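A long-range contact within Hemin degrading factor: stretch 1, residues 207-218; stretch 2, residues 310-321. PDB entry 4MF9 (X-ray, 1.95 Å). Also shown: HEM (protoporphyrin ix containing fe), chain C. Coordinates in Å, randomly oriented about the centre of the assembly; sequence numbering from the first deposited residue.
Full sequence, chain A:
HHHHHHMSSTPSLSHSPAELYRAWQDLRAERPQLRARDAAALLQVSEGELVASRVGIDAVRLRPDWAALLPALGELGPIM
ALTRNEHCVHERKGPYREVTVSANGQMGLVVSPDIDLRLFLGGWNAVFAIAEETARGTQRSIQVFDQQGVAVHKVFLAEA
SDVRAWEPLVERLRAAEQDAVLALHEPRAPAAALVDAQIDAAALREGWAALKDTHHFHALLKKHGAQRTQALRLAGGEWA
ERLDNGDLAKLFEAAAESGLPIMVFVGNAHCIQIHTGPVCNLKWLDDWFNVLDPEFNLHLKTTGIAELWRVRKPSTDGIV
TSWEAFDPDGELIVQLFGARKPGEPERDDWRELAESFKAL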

# COMPACT_ATOMS: atom_id res chain seq x y z
N GLY A 207 -14.57 19.78 -15.20
CA GLY A 207 -14.54 19.37 -13.81
C GLY A 207 -13.14 19.36 -13.23
O GLY A 207 -12.95 19.71 -12.06
N TRP A 208 -12.16 18.96 -14.04
CA TRP A 208 -10.75 18.93 -13.61
C TRP A 208 -10.29 20.33 -13.21
O TRP A 208 -9.73 20.53 -12.13
N ALA A 209 -10.54 21.29 -14.08
CA ALA A 209 -10.21 22.68 -13.85
C ALA A 209 -10.91 23.22 -12.58
O ALA A 209 -10.41 24.07 -11.92
N ALA A 210 -12.07 22.68 -12.27
CA ALA A 210 -12.89 23.08 -11.13
C ALA A 210 -12.57 22.38 -9.79
O ALA A 210 -13.05 22.76 -8.74
N LEU A 211 -11.64 21.45 -9.79
CA LEU A 211 -11.33 20.68 -8.61
C LEU A 211 -10.96 21.52 -7.46
O LEU A 211 -10.25 22.43 -7.61
N LYS A 212 -11.55 21.26 -6.28
CA LYS A 212 -11.18 21.98 -5.09
C LYS A 212 -10.31 21.29 -4.01
O LYS A 212 -9.70 21.89 -3.21
N ASP A 213 -10.17 20.02 -4.11
CA ASP A 213 -9.32 19.28 -3.17
C ASP A 213 -8.92 17.98 -3.85
O ASP A 213 -9.75 17.34 -4.50
N THR A 214 -7.67 17.58 -3.68
CA THR A 214 -7.16 16.39 -4.34
C THR A 214 -7.92 15.13 -3.97
O THR A 214 -7.89 14.18 -4.63
N HIS A 215 -8.61 15.20 -2.85
CA HIS A 215 -9.48 14.13 -2.39
C HIS A 215 -10.74 13.92 -3.20
O HIS A 215 -11.39 12.94 -3.05
N HIS A 216 -11.06 14.88 -4.04
CA HIS A 216 -12.27 14.85 -4.83
C HIS A 216 -12.03 14.27 -6.20
O HIS A 216 -12.90 14.19 -7.00
N PHE A 217 -10.81 13.92 -6.47
CA PHE A 217 -10.44 13.44 -7.79
C PHE A 217 -11.18 12.15 -8.11
O PHE A 217 -11.77 11.99 -9.18
N HIS A 218 -11.23 11.27 -7.14
CA HIS A 218 -11.82 9.99 -7.36
C HIS A 218 -13.27 10.11 -7.81
O HIS A 218 -13.69 9.50 -8.72
N ARG A 310 3.30 12.84 -14.95
CA ARG A 310 3.28 14.02 -14.16
C ARG A 310 1.83 14.58 -14.16
O ARG A 310 1.29 14.77 -15.17
N VAL A 311 1.28 14.84 -13.00
CA VAL A 311 -0.13 15.25 -12.93
C VAL A 311 -0.26 16.52 -12.12
O VAL A 311 0.40 16.66 -11.09
N ARG A 312 -1.12 17.43 -12.56
CA ARG A 312 -1.38 18.65 -11.87
C ARG A 312 -2.90 18.81 -11.62
O ARG A 312 -3.67 18.76 -12.53
N LYS A 313 -3.27 18.98 -10.38
CA LYS A 313 -4.65 19.12 -10.01
C LYS A 313 -4.89 20.42 -9.21
O LYS A 313 -4.20 20.69 -8.30
N PRO A 314 -5.86 21.21 -9.61
CA PRO A 314 -6.23 22.41 -8.87
C PRO A 314 -6.84 21.99 -7.53
O PRO A 314 -7.30 20.92 -7.42
N SER A 315 -6.80 22.89 -6.57
CA SER A 315 -7.42 22.64 -5.28
C SER A 315 -7.53 23.97 -4.56
O SER A 315 -6.95 24.97 -5.00
N THR A 316 -8.22 23.99 -3.44
CA THR A 316 -8.40 25.18 -2.63
C THR A 316 -7.09 25.72 -2.16
O THR A 316 -6.97 26.87 -1.93
N ASP A 317 -6.09 24.86 -1.96
CA ASP A 317 -4.76 25.30 -1.54
C ASP A 317 -3.88 25.55 -2.76
O ASP A 317 -2.68 25.79 -2.63
N GLY A 318 -4.49 25.50 -3.94
CA GLY A 318 -3.76 25.75 -5.18
C GLY A 318 -3.36 24.49 -5.94
O GLY A 318 -3.77 23.39 -5.58
N ILE A 319 -2.59 24.63 -6.99
CA ILE A 319 -2.17 23.48 -7.74
C ILE A 319 -1.32 22.46 -6.96
O ILE A 319 -0.42 22.81 -6.33
N VAL A 320 -1.65 21.19 -7.13
CA VAL A 320 -0.86 20.12 -6.53
C VAL A 320 -0.26 19.26 -7.62
O VAL A 320 -0.97 18.72 -8.46
N THR A 321 1.06 19.13 -7.60
CA THR A 321 1.76 18.34 -8.60
C THR A 321 2.19 17.00 -8.02
O THR A 321 2.70 16.94 -6.90

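The contact between residues 207-218 and 310-321 of this hemin degrading factor is a mixed one, in which a small apolar cluster is pinned at its two ends by hydrogen bonds to backbone carbonyls, with a neighbouring patch that reaches a heme. It illustrates a general principle: where a helix and loop meet a strand and its turn, side-chain and backbone contacts combine with a few directional bonds.

Trp 208 anchors one end. Its CA-to-CB bond points sideways to the second stretch, but the t rotamer, with chi2 at -57°, brings the end of the indole nearer. There NE1 donates to the backbone O of Arg 312 at 2.9 Å, so the nitrogen of a buried ring is satisfied by a strand carbonyl lying near the ring plane. CG1 of Val 311, which is in the t rotamer and whose CA-to-CB bond points toward the first stretch, also meets the ring edge, 3.7 Å from Trp 208 CZ2. The CA-to-CB bond of Arg 312 points away, and it is the carbonyl that accepts.

Pro 314 fills the middle and is the residue most covered by the opposing stretch. Its CA-to-CB bond points toward the first stretch, and the ring has C-gamma exo pucker; CD lies 3.7 Å from Trp 208 CD1 and 4.0 Å from Leu 211 CB, while CG approaches Trp 208 O at 3.1 Å. The CA-to-CB bond of Leu 211 points toward the second stretch, with an off-well chi1 of -94°. The carbonyl oxygens Leu 211 O and Pro 314 O come within 3.3 Å, but both are acceptors and no bond joins them.

At the other end the turn is held by Lys 212 O, which accepts from Thr 316 N at 2.6 Å. Although Lys 212 points away overall, its CB touches Thr 316 CG2 at 3.7 Å, and its NZ returns to its own stretch to donate to Ala 210 O at 3.1 Å. Ser 315 begins a type I turn ending at Gly 318; in the p rotamer, its OG donates to Gly 318 O at 2.6 Å, while its CB sits 3.9 Å from Asp 213 CA.

A third patch leads to the heme. Phe 217, t and with its CA-to-CB bond pointing toward the second stretch, has CD1 3.5 Å from Lys 313 CD. The lysine leaves the backbone in the m rotamer and carries NZ over the phenyl face, 4.8 Å from the ring centroid, a cation-pi arrangement. Thr 214, in the p rotamer, packs its CG2 against Val 320 CG2 at 3.8 Å, whereas its OG1 donates to heme O2A across a very short 2.4 Å. Next in sequence, His 215, its CA-to-CB bond pointing away from the second stretch, binds the heme iron, with NE2 2.3 Å from FE; its ND1 donates to Asp 213 OD2 at 3.2 Å. The same short loop thus serves both interfaces, packing against the strand and binding the heme.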

# COMPACT_ATOMS: atom_id res chain seq x y z
CB TRP A 208 -9.85 18.39 -14.74
CG TRP A 208 -8.43 18.07 -14.30
CD1 TRP A 208 -7.53 18.91 -13.71
CD2 TRP A 208 -7.76 16.81 -14.45
NE1 TRP A 208 -6.34 18.25 -13.47
CE2 TRP A 208 -6.46 16.95 -13.91
CE3 TRP A 208 -8.13 15.57 -14.98
CZ2 TRP A 208 -5.53 15.91 -13.91
CZ3 TRP A 208 -7.21 14.53 -14.97
CH2 TRP A 208 -5.93 14.71 -14.44
CB ALA A 209 -10.60 23.48 -15.08
CB ALA A 210 -14.35 22.95 -11.51
CB LEU A 211 -10.17 19.76 -8.91
CG LEU A 211 -10.72 18.43 -9.32
CD1 LEU A 211 -9.71 17.61 -10.09
CD2 LEU A 211 -11.21 17.72 -8.07
CB LYS A 212 -12.37 22.67 -4.49
CG LYS A 212 -13.21 23.32 -5.56
CD LYS A 212 -13.21 24.82 -5.49
CE LYS A 212 -12.38 25.61 -6.52
NZ LYS A 212 -12.83 25.73 -7.94
CB ASP A 213 -10.08 19.03 -1.87
CG ASP A 213 -9.39 18.04 -0.95
OD1 ASP A 213 -10.12 17.21 -0.36
OD2 ASP A 213 -8.15 18.10 -0.79
CB THR A 214 -5.67 16.17 -4.08
OG1 THR A 214 -5.44 16.16 -2.68
CG2 THR A 214 -4.82 17.26 -4.76
CB HIS A 215 -9.79 14.28 -0.93
CG HIS A 215 -8.59 14.09 -0.08
ND1 HIS A 215 -7.80 15.13 0.32
CD2 HIS A 215 -8.02 12.97 0.40
CE1 HIS A 215 -6.81 14.66 1.05
NE2 HIS A 215 -6.93 13.35 1.12
CB HIS A 216 -12.73 16.29 -5.00
CG HIS A 216 -13.04 16.98 -3.73
ND1 HIS A 216 -13.21 16.32 -2.54
CD2 HIS A 216 -13.27 18.28 -3.47
CE1 HIS A 216 -13.48 17.19 -1.60
NE2 HIS A 216 -13.50 18.39 -2.14
CB PHE A 217 -8.92 13.23 -7.87
CG PHE A 217 -8.41 12.96 -9.26
CD1 PHE A 217 -8.37 13.98 -10.21
CD2 PHE A 217 -7.95 11.70 -9.61
CE1 PHE A 217 -7.87 13.73 -11.49
CE2 PHE A 217 -7.47 11.44 -10.88
CZ PHE A 217 -7.42 12.45 -11.82
CB HIS A 218 -11.71 9.25 -6.05
CG HIS A 218 -11.66 7.78 -6.22
ND1 HIS A 218 -10.68 7.16 -6.96
CD2 HIS A 218 -12.51 6.81 -5.83
CE1 HIS A 218 -10.93 5.88 -7.01
NE2 HIS A 218 -12.02 5.64 -6.31
CB ARG A 310 4.24 15.09 -14.68
CG ARG A 310 4.13 16.45 -14.08
CD ARG A 310 5.29 17.41 -14.44
NE ARG A 310 5.61 17.40 -15.86
CZ ARG A 310 6.82 17.24 -16.37
NH1 ARG A 310 7.88 17.09 -15.59
NH2 ARG A 310 6.98 17.28 -17.67
CB VAL A 311 -0.99 14.15 -12.28
CG1 VAL A 311 -2.49 14.53 -12.30
CG2 VAL A 311 -0.78 12.82 -12.97
CB ARG A 312 -0.79 19.89 -12.56
CG ARG A 312 0.50 19.70 -13.33
CD ARG A 312 0.93 20.97 -14.05
NE ARG A 312 2.21 20.80 -14.66
CZ ARG A 312 2.40 20.31 -15.86
NH1 ARG A 312 1.38 20.00 -16.60
NH2 ARG A 312 3.62 20.14 -16.30
CB LYS A 313 -5.12 17.91 -9.18
CG LYS A 313 -4.72 16.54 -9.64
CD LYS A 313 -5.45 15.43 -8.91
CE LYS A 313 -4.52 14.72 -7.95
NZ LYS A 313 -3.70 13.64 -8.52
CB PRO A 314 -7.33 23.05 -9.71
CG PRO A 314 -7.53 22.23 -10.85
CD PRO A 314 -6.77 20.97 -10.72
CB SER A 315 -6.57 21.66 -4.45
OG SER A 315 -5.43 22.30 -3.90
CB THR A 316 -9.32 24.94 -1.42
OG1 THR A 316 -8.84 23.81 -0.70
CG2 THR A 316 -10.66 24.64 -1.86
CB ASP A 317 -4.11 24.26 -0.62
CG ASP A 317 -5.07 23.71 0.41
OD1 ASP A 317 -4.97 22.50 0.74
OD2 ASP A 317 -5.94 24.48 0.90
CB ILE A 319 -1.43 23.94 -8.97
CG1 ILE A 319 -2.35 24.89 -9.75
CG2 ILE A 319 -0.90 22.77 -9.76
CD1 ILE A 319 -3.08 24.32 -10.91
CB VAL A 320 -1.70 19.20 -5.59
CG1 VAL A 320 -0.84 18.01 -5.09
CG2 VAL A 320 -2.24 19.98 -4.42
CB THR A 321 3.01 19.08 -9.10
OG1 THR A 321 2.64 20.43 -9.43
CG2 THR A 321 3.58 18.39 -10.32
CHA HEM C . -3.53 12.96 -0.61
CHB HEM C . -3.13 14.66 3.79
CHC HEM C . -7.03 12.17 5.06
CHD HEM C . -6.62 9.66 1.00
C1A HEM C . -3.14 13.71 0.47
C2A HEM C . -2.15 14.73 0.45
C3A HEM C . -2.06 15.21 1.67
C4A HEM C . -2.94 14.46 2.45
CMA HEM C . -1.12 16.29 2.11
CAA HEM C . -1.36 15.23 -0.70
CBA HEM C . -1.32 16.77 -0.91
CGA HEM C . -2.65 17.18 -1.41
O1A HEM C . -3.23 18.16 -0.94
O2A HEM C . -3.14 16.52 -2.28
C1B HEM C . -4.20 14.10 4.47
C2B HEM C . -4.44 14.48 5.80
C3B HEM C . -5.53 13.81 6.20
C4B HEM C . -5.96 12.99 5.05
CMB HEM C . -3.64 15.47 6.59
CAB HEM C . -6.10 13.97 7.57
CBB HEM C . -6.76 13.06 8.23
C1C HEM C . -7.29 11.27 4.09
C2C HEM C . -8.36 10.40 4.08
C3C HEM C . -8.26 9.68 2.93
C4C HEM C . -7.11 10.11 2.21
CMC HEM C . -9.43 10.29 5.12
CAC HEM C . -9.18 8.64 2.52
CBC HEM C . -8.82 7.91 1.50
C1D HEM C . -5.74 10.38 0.19
C2D HEM C . -5.41 10.03 -1.23
C3D HEM C . -4.57 10.97 -1.65
C4D HEM C . -4.37 11.87 -0.51
CMD HEM C . -5.90 8.88 -2.08
CAD HEM C . -3.94 11.05 -3.02
CBD HEM C . -4.66 12.13 -3.83
CGD HEM C . -4.48 12.19 -5.31
O1D HEM C . -4.18 13.28 -5.76
O2D HEM C . -4.66 11.25 -6.07
NA HEM C . -3.61 13.55 1.72
NB HEM C . -5.12 13.23 4.04
NC HEM C . -6.59 11.08 2.98
ND HEM C . -5.08 11.47 0.55
FE HEM C . -5.15 12.32 2.18